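Local coordinates for protein chorismate mutase (Clostridium thermocellum, PDB 1XHO) that probably catalyses the Claisen rearrangement of chorismate to prephenate, as a trimeric AroH-type chorismate mutase, at residues Thr77-Lys80 and Asp81-Ala84. Sequence-based numbering, arbitrary orientation.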
ATOM      1  N   THR C  77      -0.317  -8.564   1.792  1.00 22.34           N
ATOM      2  CA  THR C  77      -0.079  -8.582   3.235  1.00 23.37           C
ATOM      3  C   THR C  77      -0.231  -9.988   3.772  1.00 25.59           C
ATOM      4  O   THR C  77      -1.014 -10.791   3.249  1.00 27.93           O
ATOM      5  CB  THR C  77      -1.019  -7.647   4.046  1.00 24.05           C
ATOM      6  OG1 THR C  77      -2.387  -8.083   3.925  1.00 23.42           O
ATOM      7  CG2 THR C  77      -0.862  -6.174   3.605  1.00 23.32           C
ATOM      8  N   VAL C  78       0.529 -10.286   4.817  1.00 24.42           N
ATOM      9  CA  VAL C  78       0.314 -11.486   5.593  1.00 25.73           C
ATOM     10  C   VAL C  78       0.210 -11.083   7.054  1.00 25.82           C
ATOM     11  O   VAL C  78       0.777 -10.069   7.479  1.00 26.26           O
ATOM     12  CB  VAL C  78       1.437 -12.544   5.407  1.00 26.14           C
ATOM     13  CG1 VAL C  78       1.575 -12.924   3.950  1.00 27.23           C
ATOM     14  CG2 VAL C  78       2.779 -12.038   5.962  1.00 28.12           C
ATOM     15  N   THR C  79      -0.536 -11.873   7.809  1.00 23.69           N
ATOM     16  CA  THR C  79      -0.628 -11.713   9.248  1.00 24.78           C
ATOM     17  C   THR C  79       0.700 -12.107   9.920  1.00 23.69           C
ATOM     18  O   THR C  79       1.500 -12.857   9.349  1.00 24.86           O
ATOM     19  CB  THR C  79      -1.824 -12.536   9.809  1.00 23.96           C
ATOM     20  OG1 THR C  79      -1.871 -13.820   9.174  1.00 23.72           O
ATOM     21  CG2 THR C  79      -3.102 -11.836   9.520  1.00 23.69           C
ATOM     22  N   LYS C  80       0.924 -11.584  11.118  1.00 26.29           N
ATOM     23  CA  LYS C  80       2.186 -11.765  11.876  1.00 31.55           C
ATOM     24  C   LYS C  80       2.675 -13.230  11.978  1.00 31.84           C
ATOM     25  O   LYS C  80       3.891 -13.505  11.968  1.00 31.85           O
ATOM     26  CB  LYS C  80       2.001 -11.182  13.279  1.00 35.18           C
ATOM     27  CG  LYS C  80       3.243 -11.158  14.137  1.00 39.70           C
ATOM     28  CD  LYS C  80       3.148 -10.067  15.203  1.00 42.23           C
ATOM     29  CE  LYS C  80       1.943 -10.256  16.129  1.00 43.59           C
ATOM     30  NZ  LYS C  80       2.035  -9.366  17.328  1.00 43.78           N
ATOM     31  N   ASP C  81       1.725 -14.158  12.067  1.00 30.72           N
ATOM     32  CA  ASP C  81       2.026 -15.595  12.159  1.00 32.94           C
ATOM     33  C   ASP C  81       2.570 -16.231  10.871  1.00 31.43           C
ATOM     34  O   ASP C  81       2.941 -17.379  10.894  1.00 32.01           O
ATOM     35  CB  ASP C  81       0.790 -16.376  12.637  1.00 35.00           C
ATOM     36  CG  ASP C  81      -0.489 -15.957  11.919  1.00 36.61           C
ATOM     37  OD1 ASP C  81      -0.436 -15.564  10.738  1.00 37.89           O
ATOM     38  OD2 ASP C  81      -1.551 -16.001  12.552  1.00 37.88           O
ATOM     39  N   LEU C  82       2.592 -15.497   9.759  1.00 31.75           N
ATOM     40  CA  LEU C  82       3.229 -15.975   8.527  1.00 33.46           C
ATOM     41  C   LEU C  82       4.514 -15.191   8.218  1.00 34.30           C
ATOM     42  O   LEU C  82       4.470 -13.966   8.060  1.00 33.92           O
ATOM     43  CB  LEU C  82       2.272 -15.845   7.335  1.00 33.34           C
ATOM     44  CG  LEU C  82       0.925 -16.565   7.414  1.00 33.75           C
ATOM     45  CD1 LEU C  82       0.137 -16.330   6.115  1.00 32.42           C
ATOM     46  CD2 LEU C  82       1.113 -18.067   7.700  1.00 31.63           C
ATOM     47  N   ASP C  83       5.643 -15.900   8.137  1.00 34.45           N
ATOM     48  CA  ASP C  83       6.940 -15.296   7.757  1.00 36.16           C
ATOM     49  C   ASP C  83       7.807 -16.189   6.848  1.00 35.95           C
ATOM     50  O   ASP C  83       8.932 -15.826   6.532  1.00 34.82           O
ATOM     51  CB  ASP C  83       7.748 -14.903   9.022  1.00 35.77           C
ATOM     52  CG  ASP C  83       8.252 -16.122   9.832  1.00 36.43           C
ATOM     53  OD1 ASP C  83       8.011 -17.278   9.436  1.00 34.77           O
ATOM     54  OD2 ASP C  83       8.895 -15.913  10.886  1.00 39.23           O
ATOM     55  N   ALA C  84       7.281 -17.341   6.425  1.00 35.67           N
ATOM     56  CA  ALA C  84       8.096 -18.351   5.750  1.00 35.83           C
ATOM     57  C   ALA C  84       8.462 -17.978   4.312  1.00 35.49           C
ATOM     58  O   ALA C  84       9.467 -18.461   3.791  1.00 36.87           O
ATOM     59  CB  ALA C  84       7.403 -19.714   5.787  1.00 35.94           C
TER
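Just past strand 71-78, the T79 hydroxyl and the D81 carboxylate run alongside each other, where the chain leaves the sheet through a type I beta turn running from T79 to L82. From CB to tip, the D81 side chain starts on the outside of the turn at CB, and a chi1 of 45° swings CG and the carboxylate toward T79. OD1 then takes the hydroxyl of T79, with T79 OG1 to D81 OD1 at 2.7 Å, on its syn side and 20° out of the carboxylate plane. The same oxygen also accepts the backbone N-H of K115, while T79 OG1 in turn accepts a hydrogen bond from the backbone N of C116, so both side chains tie the turn to K115 and C116, where the chain enters strand 116-124. The turn itself is closed by L82 N to T79 O, 2.9 Å and nearly straight at 166°, the donor standing above the carbonyl plane. V78 and L82 pack against each other, CB to CB 3.9 Å, and both touch I117; V78 CG2 touches the carbonyl O of L82 at 3.3 Å. The K80 CB is directed away from the turn, and NZ makes a salt bridge with D108 of the same chain. With OD1 taking two donors, a hydroxyl and an amide N-H, the geometry is consistent with an ionised D81 carboxylate.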